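Local coordinates for putative polyketide synthase (Streptomyces coelicolor, PDB 1U0M), which catalyses the iterative condensation of five malonyl-CoA units and the Claisen and aldol cyclisations that yield 1,3,6,8-tetrahydroxynaphthalene for melanin and naphthoquinone biosynthesis, at residues P15-P20 against G199-V204; V23-E28 against G54-H59; I109-C114 against L169-E174; A152-H157 against E216-Y221; D273-H278 against P296-F301. All blocks are in the same frame, centred on the assembly; numbering follows the deposited sequence.

Contact 1 (P15-P20 against G199-V204)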
# COMPACT_ATOMS: atom_id res chain seq x y z
N PRO A 15 -3.84 2.12 -21.99
CA PRO A 15 -2.73 2.33 -21.07
C PRO A 15 -1.58 2.99 -21.80
O PRO A 15 -1.24 2.63 -22.92
CB PRO A 15 -2.39 0.92 -20.59
CG PRO A 15 -2.77 0.08 -21.77
CD PRO A 15 -4.08 0.68 -22.19
N SER A 16 -0.98 3.98 -21.15
CA SER A 16 0.15 4.70 -21.73
C SER A 16 1.42 4.13 -21.07
O SER A 16 1.45 3.93 -19.85
CB SER A 16 -0.01 6.19 -21.44
OG SER A 16 0.74 6.99 -22.32
N VAL A 17 2.45 3.85 -21.86
CA VAL A 17 3.68 3.30 -21.31
C VAL A 17 4.94 3.98 -21.86
O VAL A 17 5.01 4.32 -23.04
CB VAL A 17 3.79 1.77 -21.57
CG1 VAL A 17 4.99 1.20 -20.84
CG2 VAL A 17 2.52 1.07 -21.13
N SER A 18 5.93 4.15 -20.98
CA SER A 18 7.19 4.78 -21.34
C SER A 18 8.35 4.13 -20.56
O SER A 18 8.21 3.84 -19.37
CB SER A 18 7.10 6.28 -21.02
OG SER A 18 8.35 6.92 -21.16
N VAL A 19 9.49 3.88 -21.21
CA VAL A 19 10.64 3.26 -20.55
C VAL A 19 11.86 4.16 -20.70
O VAL A 19 11.93 4.94 -21.64
CB VAL A 19 10.98 1.85 -21.13
CG1 VAL A 19 9.83 0.87 -20.85
CG2 VAL A 19 11.25 1.94 -22.60
N PRO A 20 12.83 4.07 -19.78
CA PRO A 20 14.05 4.90 -19.84
C PRO A 20 14.91 4.67 -21.06
O PRO A 20 14.83 3.62 -21.70
CB PRO A 20 14.76 4.56 -18.53
CG PRO A 20 14.35 3.13 -18.29
CD PRO A 20 12.87 3.16 -18.63
N GLY A 199 10.20 0.44 -16.09
CA GLY A 199 9.10 0.88 -16.94
C GLY A 199 8.02 1.59 -16.14
O GLY A 199 7.87 1.36 -14.94
N ILE A 200 7.26 2.45 -16.82
CA ILE A 200 6.19 3.21 -16.18
C ILE A 200 4.89 3.11 -16.98
O ILE A 200 4.87 3.33 -18.19
CB ILE A 200 6.57 4.69 -16.04
CG1 ILE A 200 7.85 4.83 -15.23
CG2 ILE A 200 5.42 5.47 -15.37
CD1 ILE A 200 8.44 6.21 -15.21
N ALA A 201 3.80 2.77 -16.31
CA ALA A 201 2.51 2.66 -16.97
C ALA A 201 1.44 3.43 -16.22
O ALA A 201 1.45 3.49 -14.99
CB ALA A 201 2.11 1.20 -17.09
N ALA A 202 0.50 4.00 -16.98
CA ALA A 202 -0.61 4.78 -16.43
C ALA A 202 -1.83 4.53 -17.31
O ALA A 202 -1.77 4.71 -18.53
CB ALA A 202 -0.26 6.26 -16.43
N ALA A 203 -2.93 4.12 -16.69
CA ALA A 203 -4.14 3.85 -17.43
C ALA A 203 -5.35 4.34 -16.66
O ALA A 203 -5.40 4.25 -15.44
CB ALA A 203 -4.27 2.36 -17.69
N VAL A 204 -6.33 4.85 -17.39
CA VAL A 204 -7.53 5.35 -16.76
C VAL A 204 -8.64 4.32 -16.88
O VAL A 204 -8.67 3.55 -17.84
CB VAL A 204 -8.00 6.65 -17.41
CG1 VAL A 204 -9.13 7.25 -16.59
CG2 VAL A 204 -6.83 7.61 -17.51

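Contact 2 (V23-E28 against G54-H59)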
# COMPACT_ATOMS: atom_id res chain seq x y z
N VAL A 23 19.61 1.30 -22.64
CA VAL A 23 19.25 -0.06 -23.02
C VAL A 23 20.33 -1.08 -22.78
O VAL A 23 21.50 -0.82 -23.04
CB VAL A 23 18.89 -0.14 -24.53
CG1 VAL A 23 18.60 -1.58 -24.92
CG2 VAL A 23 17.70 0.75 -24.84
N ILE A 24 19.95 -2.25 -22.29
CA ILE A 24 20.90 -3.33 -22.11
C ILE A 24 20.37 -4.54 -22.86
O ILE A 24 19.22 -4.98 -22.66
CB ILE A 24 21.16 -3.66 -20.61
CG1 ILE A 24 22.19 -4.79 -20.52
CG2 ILE A 24 19.87 -4.00 -19.89
CD1 ILE A 24 22.70 -5.10 -19.12
N THR A 25 21.20 -5.04 -23.77
CA THR A 25 20.87 -6.19 -24.60
C THR A 25 21.17 -7.51 -23.91
O THR A 25 21.87 -7.56 -22.90
CB THR A 25 21.67 -6.19 -25.90
OG1 THR A 25 23.05 -6.40 -25.57
CG2 THR A 25 21.52 -4.86 -26.66
N MET A 26 20.64 -8.57 -24.48
CA MET A 26 20.85 -9.92 -23.99
C MET A 26 22.34 -10.22 -23.94
O MET A 26 22.86 -10.69 -22.94
CB MET A 26 20.18 -10.91 -24.94
CG MET A 26 20.59 -12.36 -24.73
SD MET A 26 19.66 -13.07 -23.42
CE MET A 26 20.49 -12.44 -22.02
N GLU A 27 23.00 -9.94 -25.06
CA GLU A 27 24.42 -10.17 -25.21
C GLU A 27 25.22 -9.49 -24.11
O GLU A 27 26.08 -10.10 -23.49
CB GLU A 27 24.91 -9.68 -26.58
CG GLU A 27 25.92 -10.61 -27.23
CD GLU A 27 26.97 -9.89 -28.07
OE1 GLU A 27 26.58 -9.12 -28.98
OE2 GLU A 27 28.18 -10.10 -27.83
N GLU A 28 24.93 -8.21 -23.89
CA GLU A 28 25.61 -7.43 -22.87
C GLU A 28 25.43 -8.04 -21.49
O GLU A 28 26.39 -8.13 -20.72
CB GLU A 28 25.08 -6.00 -22.83
CG GLU A 28 25.38 -5.18 -24.06
CD GLU A 28 24.51 -3.94 -24.12
OE1 GLU A 28 24.43 -3.23 -23.09
OE2 GLU A 28 23.90 -3.69 -25.18
N GLY A 54 14.75 -15.36 -23.46
CA GLY A 54 14.31 -14.66 -24.66
C GLY A 54 14.17 -13.15 -24.51
O GLY A 54 13.59 -12.49 -25.37
N VAL A 55 14.68 -12.60 -23.41
CA VAL A 55 14.62 -11.16 -23.18
C VAL A 55 15.79 -10.54 -23.93
O VAL A 55 16.93 -10.60 -23.48
CB VAL A 55 14.72 -10.83 -21.67
CG1 VAL A 55 15.00 -9.34 -21.47
CG2 VAL A 55 13.41 -11.19 -20.98
N ARG A 56 15.51 -9.93 -25.08
CA ARG A 56 16.56 -9.34 -25.89
C ARG A 56 17.03 -7.96 -25.41
O ARG A 56 18.22 -7.64 -25.49
CB ARG A 56 16.11 -9.25 -27.34
CG ARG A 56 15.10 -8.16 -27.63
CD ARG A 56 15.43 -7.49 -28.96
NE ARG A 56 16.79 -6.94 -28.96
CZ ARG A 56 17.39 -6.40 -30.02
NH1 ARG A 56 16.76 -6.34 -31.19
NH2 ARG A 56 18.63 -5.92 -29.91
N THR A 57 16.10 -7.14 -24.90
CA THR A 57 16.46 -5.82 -24.40
C THR A 57 15.69 -5.42 -23.16
O THR A 57 14.56 -5.86 -22.94
CB THR A 57 16.22 -4.70 -25.43
OG1 THR A 57 14.84 -4.68 -25.78
CG2 THR A 57 17.06 -4.92 -26.65
N ARG A 58 16.30 -4.55 -22.37
CA ARG A 58 15.69 -4.04 -21.16
C ARG A 58 16.10 -2.58 -21.06
O ARG A 58 17.11 -2.18 -21.64
CB ARG A 58 16.20 -4.80 -19.94
CG ARG A 58 15.87 -6.28 -19.95
CD ARG A 58 16.39 -6.95 -18.70
NE ARG A 58 17.84 -6.97 -18.69
CZ ARG A 58 18.57 -7.14 -17.59
NH1 ARG A 58 17.96 -7.30 -16.43
NH2 ARG A 58 19.89 -7.15 -17.65
N HIS A 59 15.32 -1.78 -20.34
CA HIS A 59 15.66 -0.37 -20.18
C HIS A 59 15.87 -0.07 -18.70
O HIS A 59 15.20 -0.64 -17.84
CB HIS A 59 14.56 0.54 -20.72
CG HIS A 59 14.39 0.47 -22.20
ND1 HIS A 59 13.73 -0.56 -22.84
CD2 HIS A 59 14.82 1.31 -23.18
CE1 HIS A 59 13.75 -0.35 -24.15
NE2 HIS A 59 14.40 0.78 -24.38
O HOH W 1 19.09 -7.35 -21.10

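Contact 3 (I109-C114 against L169-E174)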
# COMPACT_ATOMS: atom_id res chain seq x y z
N ILE A 109 -6.59 7.94 -7.20
CA ILE A 109 -5.33 7.57 -7.82
C ILE A 109 -4.86 6.28 -7.17
O ILE A 109 -4.97 6.10 -5.96
CB ILE A 109 -4.23 8.63 -7.61
CG1 ILE A 109 -4.60 9.92 -8.33
CG2 ILE A 109 -2.90 8.09 -8.12
CD1 ILE A 109 -3.50 10.97 -8.33
N ILE A 110 -4.36 5.36 -7.99
CA ILE A 110 -3.88 4.09 -7.50
C ILE A 110 -2.44 3.95 -7.97
O ILE A 110 -2.17 3.60 -9.11
CB ILE A 110 -4.74 2.95 -8.05
CG1 ILE A 110 -6.22 3.28 -7.82
CG2 ILE A 110 -4.39 1.65 -7.35
CD1 ILE A 110 -7.18 2.26 -8.41
N TYR A 111 -1.51 4.25 -7.06
CA TYR A 111 -0.09 4.21 -7.37
C TYR A 111 0.59 2.94 -6.88
O TYR A 111 0.65 2.69 -5.67
CB TYR A 111 0.59 5.43 -6.74
CG TYR A 111 2.02 5.66 -7.19
CD1 TYR A 111 2.31 6.48 -8.28
CD2 TYR A 111 3.09 5.07 -6.51
CE1 TYR A 111 3.62 6.71 -8.69
CE2 TYR A 111 4.40 5.29 -6.91
CZ TYR A 111 4.66 6.12 -7.99
OH TYR A 111 5.96 6.36 -8.37
N VAL A 112 1.09 2.13 -7.81
CA VAL A 112 1.78 0.89 -7.42
C VAL A 112 3.26 0.85 -7.80
O VAL A 112 3.65 1.16 -8.92
CB VAL A 112 1.08 -0.35 -7.99
CG1 VAL A 112 -0.35 -0.39 -7.49
CG2 VAL A 112 1.12 -0.33 -9.51
N SER A 113 4.07 0.48 -6.82
CA SER A 113 5.51 0.39 -7.00
C SER A 113 6.12 -0.38 -5.84
O SER A 113 5.77 -0.14 -4.69
CB SER A 113 6.13 1.78 -7.05
OG SER A 113 7.54 1.68 -6.95
N CYS A 114 7.03 -1.29 -6.14
CA CYS A 114 7.69 -2.07 -5.10
C CYS A 114 9.19 -1.93 -5.22
O CYS A 114 9.95 -2.59 -4.52
CB CYS A 114 7.30 -3.54 -5.21
SG CYS A 114 7.86 -4.35 -6.72
N LEU A 169 -7.43 6.55 -11.75
CA LEU A 169 -6.17 6.63 -12.47
C LEU A 169 -5.18 5.62 -11.91
O LEU A 169 -4.79 5.70 -10.75
CB LEU A 169 -5.57 8.03 -12.36
CG LEU A 169 -4.19 8.17 -13.03
CD1 LEU A 169 -4.31 7.88 -14.52
CD2 LEU A 169 -3.62 9.56 -12.79
N ILE A 170 -4.78 4.68 -12.75
CA ILE A 170 -3.83 3.66 -12.34
C ILE A 170 -2.44 4.03 -12.82
O ILE A 170 -2.23 4.23 -14.02
CB ILE A 170 -4.18 2.30 -12.93
CG1 ILE A 170 -5.57 1.88 -12.46
CG2 ILE A 170 -3.14 1.28 -12.51
CD1 ILE A 170 -6.01 0.56 -13.02
N VAL A 171 -1.50 4.13 -11.89
CA VAL A 171 -0.12 4.46 -12.24
C VAL A 171 0.81 3.39 -11.70
O VAL A 171 0.80 3.08 -10.52
CB VAL A 171 0.33 5.80 -11.65
CG1 VAL A 171 1.78 6.05 -12.01
CG2 VAL A 171 -0.55 6.92 -12.17
N ALA A 172 1.62 2.83 -12.59
CA ALA A 172 2.59 1.82 -12.22
C ALA A 172 3.98 2.39 -12.50
O ALA A 172 4.29 2.80 -13.61
CB ALA A 172 2.36 0.56 -13.03
N CYS A 173 4.83 2.43 -11.48
CA CYS A 173 6.18 2.95 -11.63
C CYS A 173 7.16 1.93 -11.10
O CYS A 173 7.19 1.67 -9.90
CB CYS A 173 6.32 4.27 -10.87
SG CYS A 173 7.85 5.15 -11.18
N GLU A 174 7.96 1.35 -11.97
CA GLU A 174 8.91 0.32 -11.54
C GLU A 174 10.33 0.50 -12.07
O GLU A 174 10.58 0.42 -13.27
CB GLU A 174 8.36 -1.05 -11.94
CG GLU A 174 6.95 -1.33 -11.41
CD GLU A 174 6.91 -1.64 -9.91
OE1 GLU A 174 7.88 -1.26 -9.20
OE2 GLU A 174 5.92 -2.25 -9.43

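Contact 4 (A152-H157 against E216-Y221)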
# COMPACT_ATOMS: atom_id res chain seq x y z
N ALA A 152 -4.30 -3.29 -9.06
CA ALA A 152 -4.69 -1.90 -9.25
C ALA A 152 -5.99 -1.88 -10.06
O ALA A 152 -6.93 -1.16 -9.73
CB ALA A 152 -3.60 -1.15 -9.98
N ILE A 153 -6.01 -2.69 -11.11
CA ILE A 153 -7.18 -2.80 -11.96
C ILE A 153 -8.37 -3.19 -11.11
O ILE A 153 -9.35 -2.46 -11.03
CB ILE A 153 -6.97 -3.86 -13.05
CG1 ILE A 153 -5.93 -3.37 -14.06
CG2 ILE A 153 -8.30 -4.19 -13.72
CD1 ILE A 153 -5.39 -4.45 -14.98
N ASN A 154 -8.26 -4.34 -10.45
CA ASN A 154 -9.32 -4.83 -9.59
C ASN A 154 -9.79 -3.79 -8.58
O ASN A 154 -10.92 -3.85 -8.11
CB ASN A 154 -8.88 -6.10 -8.87
CG ASN A 154 -8.67 -7.25 -9.81
OD1 ASN A 154 -8.92 -7.13 -11.01
ND2 ASN A 154 -8.21 -8.38 -9.29
N ARG A 155 -8.93 -2.84 -8.24
CA ARG A 155 -9.32 -1.82 -7.28
C ARG A 155 -10.06 -0.69 -7.96
O ARG A 155 -11.14 -0.29 -7.52
CB ARG A 155 -8.11 -1.24 -6.52
CG ARG A 155 -7.50 -2.16 -5.48
CD ARG A 155 -8.54 -3.05 -4.82
NE ARG A 155 -8.38 -4.44 -5.24
CZ ARG A 155 -9.34 -5.36 -5.19
NH1 ARG A 155 -10.54 -5.04 -4.72
NH2 ARG A 155 -9.10 -6.60 -5.59
N ALA A 156 -9.48 -0.17 -9.04
CA ALA A 156 -10.11 0.91 -9.78
C ALA A 156 -11.51 0.45 -10.17
O ALA A 156 -12.45 1.25 -10.24
CB ALA A 156 -9.30 1.22 -11.02
N HIS A 157 -11.63 -0.85 -10.40
CA HIS A 157 -12.88 -1.49 -10.77
C HIS A 157 -13.84 -1.42 -9.59
O HIS A 157 -14.87 -0.75 -9.64
CB HIS A 157 -12.57 -2.94 -11.15
CG HIS A 157 -13.75 -3.73 -11.62
ND1 HIS A 157 -14.93 -3.80 -10.91
CD2 HIS A 157 -13.91 -4.55 -12.69
CE1 HIS A 157 -15.76 -4.63 -11.51
NE2 HIS A 157 -15.16 -5.10 -12.59
N GLU A 216 -16.16 -6.72 -15.86
CA GLU A 216 -17.10 -7.81 -15.66
C GLU A 216 -16.96 -8.25 -14.21
O GLU A 216 -17.46 -7.59 -13.30
CB GLU A 216 -16.83 -8.97 -16.61
CG GLU A 216 -17.42 -8.75 -17.99
CD GLU A 216 -18.92 -8.56 -17.93
OE1 GLU A 216 -19.45 -7.78 -18.73
OE2 GLU A 216 -19.58 -9.19 -17.08
N ARG A 217 -16.27 -9.35 -14.00
CA ARG A 217 -16.07 -9.87 -12.66
C ARG A 217 -14.58 -10.07 -12.41
O ARG A 217 -13.87 -10.59 -13.27
CB ARG A 217 -16.80 -11.19 -12.52
CG ARG A 217 -16.61 -11.90 -11.20
CD ARG A 217 -17.39 -13.21 -11.18
NE ARG A 217 -18.84 -13.03 -11.01
CZ ARG A 217 -19.67 -12.54 -11.93
NH1 ARG A 217 -19.22 -12.16 -13.12
NH2 ARG A 217 -20.96 -12.43 -11.66
N ASN A 218 -14.10 -9.63 -11.25
CA ASN A 218 -12.70 -9.82 -10.93
C ASN A 218 -12.64 -10.62 -9.65
O ASN A 218 -13.64 -10.77 -8.95
CB ASN A 218 -11.98 -8.48 -10.76
CG ASN A 218 -12.53 -7.65 -9.62
OD1 ASN A 218 -12.55 -8.09 -8.47
ND2 ASN A 218 -12.97 -6.44 -9.93
N GLY A 219 -11.46 -11.16 -9.35
CA GLY A 219 -11.31 -11.95 -8.14
C GLY A 219 -9.86 -12.25 -7.82
O GLY A 219 -9.00 -12.26 -8.70
N SER A 220 -9.60 -12.52 -6.55
CA SER A 220 -8.25 -12.83 -6.12
C SER A 220 -8.12 -14.30 -5.76
O SER A 220 -9.11 -15.01 -5.65
CB SER A 220 -7.89 -11.98 -4.89
OG SER A 220 -6.64 -12.37 -4.35
N TYR A 221 -6.89 -14.75 -5.59
CA TYR A 221 -6.63 -16.12 -5.21
C TYR A 221 -5.21 -16.23 -4.68
O TYR A 221 -4.26 -15.83 -5.34
CB TYR A 221 -6.83 -17.06 -6.41
CG TYR A 221 -6.47 -18.49 -6.10
CD1 TYR A 221 -5.16 -18.95 -6.26
CD2 TYR A 221 -7.41 -19.36 -5.54
CE1 TYR A 221 -4.80 -20.24 -5.87
CE2 TYR A 221 -7.06 -20.65 -5.15
CZ TYR A 221 -5.75 -21.09 -5.31
OH TYR A 221 -5.38 -22.35 -4.90

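Contact 5 (D273-H278 against P296-F301)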
# COMPACT_ATOMS: atom_id res chain seq x y z
N ASP A 273 -10.98 -15.11 -26.32
CA ASP A 273 -10.39 -14.34 -27.42
C ASP A 273 -9.40 -13.32 -26.87
O ASP A 273 -8.64 -12.70 -27.62
CB ASP A 273 -11.49 -13.58 -28.18
CG ASP A 273 -12.32 -14.47 -29.07
OD1 ASP A 273 -11.78 -15.02 -30.05
OD2 ASP A 273 -13.53 -14.61 -28.81
N PHE A 274 -9.42 -13.14 -25.55
CA PHE A 274 -8.57 -12.16 -24.88
C PHE A 274 -7.68 -12.75 -23.79
O PHE A 274 -8.18 -13.40 -22.87
CB PHE A 274 -9.47 -11.10 -24.25
CG PHE A 274 -9.18 -9.71 -24.69
CD1 PHE A 274 -9.00 -9.42 -26.04
CD2 PHE A 274 -9.15 -8.68 -23.76
CE1 PHE A 274 -8.79 -8.11 -26.45
CE2 PHE A 274 -8.94 -7.37 -24.16
CZ PHE A 274 -8.77 -7.08 -25.51
N TYR A 275 -6.38 -12.52 -23.88
CA TYR A 275 -5.45 -13.02 -22.87
C TYR A 275 -4.29 -12.07 -22.60
O TYR A 275 -3.32 -12.03 -23.36
CB TYR A 275 -4.91 -14.39 -23.26
CG TYR A 275 -5.81 -15.54 -22.89
CD1 TYR A 275 -6.94 -15.84 -23.65
CD2 TYR A 275 -5.54 -16.34 -21.78
CE1 TYR A 275 -7.78 -16.91 -23.31
CE2 TYR A 275 -6.37 -17.40 -21.43
CZ TYR A 275 -7.49 -17.69 -22.20
OH TYR A 275 -8.28 -18.76 -21.87
N ILE A 276 -4.39 -11.32 -21.51
CA ILE A 276 -3.35 -10.37 -21.11
C ILE A 276 -2.94 -10.70 -19.67
O ILE A 276 -3.41 -10.06 -18.73
CB ILE A 276 -3.88 -8.92 -21.18
CG1 ILE A 276 -4.32 -8.59 -22.61
CG2 ILE A 276 -2.79 -7.95 -20.74
CD1 ILE A 276 -3.22 -8.66 -23.63
N VAL A 277 -2.08 -11.69 -19.52
CA VAL A 277 -1.63 -12.11 -18.20
C VAL A 277 -0.14 -11.86 -18.00
O VAL A 277 0.65 -11.99 -18.93
CB VAL A 277 -1.89 -13.61 -17.98
CG1 VAL A 277 -3.27 -13.97 -18.47
CG2 VAL A 277 -0.83 -14.44 -18.69
N HIS A 278 0.24 -11.51 -16.78
CA HIS A 278 1.64 -11.26 -16.47
C HIS A 278 2.28 -12.38 -15.68
O HIS A 278 1.82 -12.74 -14.59
CB HIS A 278 1.82 -9.95 -15.69
CG HIS A 278 3.18 -9.80 -15.08
ND1 HIS A 278 4.34 -10.05 -15.78
CD2 HIS A 278 3.56 -9.47 -13.83
CE1 HIS A 278 5.38 -9.87 -14.99
NE2 HIS A 278 4.93 -9.52 -13.79
N PRO A 296 -0.16 -21.40 -26.80
CA PRO A 296 0.98 -20.55 -26.42
C PRO A 296 0.74 -19.10 -26.87
O PRO A 296 0.66 -18.17 -26.07
CB PRO A 296 2.18 -21.17 -27.14
CG PRO A 296 1.66 -22.37 -27.86
CD PRO A 296 0.20 -22.52 -27.69
N HIS A 297 0.60 -18.96 -28.19
CA HIS A 297 0.35 -17.71 -28.90
C HIS A 297 -0.65 -16.77 -28.24
O HIS A 297 -0.72 -15.60 -28.60
CB HIS A 297 -0.14 -18.06 -30.32
CG HIS A 297 -0.31 -16.87 -31.23
ND1 HIS A 297 0.76 -16.12 -31.67
CD2 HIS A 297 -1.42 -16.33 -31.78
CE1 HIS A 297 0.31 -15.17 -32.47
NE2 HIS A 297 -1.00 -15.27 -32.56
N ALA A 298 -1.41 -17.27 -27.28
CA ALA A 298 -2.42 -16.47 -26.60
C ALA A 298 -1.79 -15.30 -25.86
O ALA A 298 -2.30 -14.17 -25.91
CB ALA A 298 -3.21 -17.33 -25.63
N PHE A 299 -0.69 -15.57 -25.16
CA PHE A 299 0.01 -14.54 -24.40
C PHE A 299 1.08 -13.92 -25.27
O PHE A 299 2.24 -13.82 -24.87
CB PHE A 299 0.64 -15.14 -23.15
CG PHE A 299 -0.18 -16.23 -22.53
CD1 PHE A 299 -0.03 -17.55 -22.94
CD2 PHE A 299 -1.13 -15.92 -21.57
CE1 PHE A 299 -0.83 -18.55 -22.40
CE2 PHE A 299 -1.94 -16.92 -21.03
CZ PHE A 299 -1.78 -18.24 -21.45
N ARG A 300 0.69 -13.52 -26.47
CA ARG A 300 1.61 -12.91 -27.42
C ARG A 300 2.01 -11.51 -26.97
O ARG A 300 3.15 -11.09 -27.15
CB ARG A 300 0.94 -12.83 -28.81
CG ARG A 300 1.75 -12.04 -29.83
CD ARG A 300 1.14 -12.10 -31.24
NE ARG A 300 -0.14 -11.40 -31.36
CZ ARG A 300 -1.31 -11.89 -30.99
NH1 ARG A 300 -1.39 -13.11 -30.46
NH2 ARG A 300 -2.42 -11.17 -31.15
N PHE A 301 1.05 -10.80 -26.37
CA PHE A 301 1.27 -9.44 -25.90
C PHE A 301 2.13 -9.39 -24.64
O PHE A 301 3.00 -8.53 -24.51
CB PHE A 301 -0.08 -8.77 -25.65
CG PHE A 301 -0.92 -8.65 -26.89
CD1 PHE A 301 -0.69 -7.62 -27.80
CD2 PHE A 301 -1.90 -9.59 -27.17
CE1 PHE A 301 -1.43 -7.55 -28.98
CE2 PHE A 301 -2.64 -9.52 -28.34
CZ PHE A 301 -2.40 -8.49 -29.25

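Contact 1 (P15-P20 against G199-V204)
Four backbone hydrogen bonds join 15-20 to 199-204 as antiparallel strands. S16 and A202 form one hydrogen-bonded pair, S18 and I200 the next. The S16 N to A202 O bond is short, 2.8 Å, and almost straight at 175°, although the donor stands above the carbonyl plane. I200 N meets S18 O at 3.1 Å, nearly along the C=O axis. Between them V17 and A201 form a non-hydrogen-bonded pair. V17 CG2, beside the backbone N, reaches A201 CB at 4.1 Å. P15 CB rests on A203 CB at 3.7 Å. Helix 315-326 covers the face with V17 and A201. Helix 73-99 covers that with S18, I200 and A202. On the other edge of 199-204, strand 167-175 bonds to A201 and A203. The small side chains of A201, A202 and A203 are consistent with close packing of the helices on both faces. In this thiolase-fold core, S16, S18, I200 and A202 satisfy one another's peptide groups, and V17 O, facing away from 199-204, is met by R94.

Contact 2 (V23-E28 against G54-H59)
The R56 guanidinium has T25 CG2 at its edge, near its plane, 4.5 Å from NH2. The H59 ring is met obliquely by V23 CG2, which comes to 3.3 Å from NE2. The R58 guanidinium is likewise met obliquely, by I24 CD1 at 3.8 Å from NH2. I24 and R58 lie side by side and point the same way. I24 CG2, in the crowded position between backbone N and carbonyl carbon, packs on R58 CB. Their strands run antiparallel. I24 N donates to R58 O at 2.9 Å, in the carbonyl plane, and R58 N returns a bond to I24 O. A water accepts from R58 NE at 2.7 Å and donates to I24 O. R58 NH1 is bonded to N193 O and F196 O, and NH2 weakly to T29 OG1. An alanine at R58 removes the guanidinium and its bonds, and would probably loosen the hold of this strand pair on helix 187-195. Past the strands, M26 N donates to R56 O at 2.8 Å from above the carbonyl plane. T25 is the N-cap of helix 26-37. T25 OG1 accepts from E28 N at 3.1 Å and T25 N gives a weak bond back to E28 OE2, a capping box. The polar groups thus help to mark where the antiparallel strand pair ends and the helix begins, while a buried arginine ties the pair to the C-terminal end of helix 187-195.

Contact 3 (I109-C114 against L169-E174)
Y111 and V171 cross obliquely on one face of this parallel strand pair. The Y111 ring stands anti to its backbone N (chi1 -169°), which lays CD1 against V171 CG1 at 3.8 Å. The same torsion carries OH past V171 to C173 CB, 3.3 Å away. V171 has CG1 anti to the backbone N, so this branch turns to the ring. On the other face V112 puts CG2 in the crowded position, 3.8 Å from A172 CB. The backbone ladder is regular, and C173 N meets V112 O nearly along the C=O axis. At the end of the pair E174 folds back, bent at chi2 (-75°). Its OE1 accepts from C114 N at 3.2 Å with the syn lone pair. OE1 is bonded to T115 OG1 and OE2 to S314 OG. An alanine at E174 would probably leave C114 N and the segment after strand 108-112 less firmly held. S113 OG, anti to its backbone N, is bonded to Y80 OH. C114 lies about 7 Å, side chain to side chain, from C146, the probable catalytic cysteine. Bonding to C114 N and two hydroxyls would favour the ionised form of the buried carboxylate and probably helps place C114.

Contact 4 (A152-H157 against E216-Y221)
N218 holds CG in the crowded position between backbone N and carbonyl carbon (chi1 62°), which lays its amide against N154 and H157. N154 has CG beside its backbone N, and H157 has CG anti to its own. These torsions send both helix side chains out to meet the one asparagine. The N154 and N218 amides slide past each other in opposite directions. Their planes are 19° apart, so they stack, with N154 OD1 3.4 Å from N218 CB. H157 and N218 meet tip to tip. N218 ND2 stands 3.3 Å above the H157 ring plane, over its centre, and ring and amide planes are 82° apart. At the ring edge, in plane, H157 NE2 reaches E216 O at 3.5 Å in a weak bond, and the place of NE2 is less certain. The N218 amide is held by other partners. Its ND2 is bonded to D158 OD1, and its OD1 makes a weak bond to R137 of the second subunit. N154 ND2 is bonded to M349 O of the adjacent strand, so its rotation is fixed as well. Both asparagines thus have their main bonds outside the contact. In the fold it seats helix 148-162 across strands 212-222 and 346-355. The other side of the helix, with A152 and A156, packs on strands 108-112 and 167-175. The second subunit packs against N218 and R155.

Contact 5 (D273-H278 against P296-F301)
F299 carries the tight part of this contact. Its CD2 is 3.3 Å from V277 CG2, the branch of V277 in the crowded position. The edge of Y275 points at the F299 face in an offset edge-to-face pair, with planes 87° apart and centroids 5.7 Å apart. Y275 CD2 touches F299 CE2 at 3.7 Å. F299 is the centre of an inverse gamma turn, and helix 281-291 closes on its ring through L285 and L288. I276 CD1 crosses obliquely to F301 CB at 3.7 Å, a second but smaller apolar touch. The looser side is the 3-10 segment 296-298. There A298 CB meets Y275 CB at 4.1 Å, while the segment is exposed to solvent at P296 and H297. Y275 OH bonds to S270 O. This is hydrophobic packing of an outermost strand of the sheet within this chain, 276-278, on the segment leading into helix 300-308. H278, next to V277, touches C146 and N311, consistent with the Cys-His-Asn triad of type III polyketide synthases.

In the fold
Contacts 1 and 3 are the core: they share one sheet, and strands 198-206 and 167-175 bond directly between them. Both rest on backbone ladders; contact 1 adds mostly small side chains, contact 3 also an aromatic ring and a buried carboxylate. Contact 4 places a helix on a face of the same sheet and uses polar amides and a histidine. Its helix packs on I110 and I170 of contact 3, and the second subunit borders it. Contact 5 is buried too, at an outermost strand, 276-278, and is aromatic and aliphatic. Contact 2 is a separate two-strand sheet nearer the surface, with arginines, a capping box and water. It touches contact 1 where H59 packs on V19 and P20.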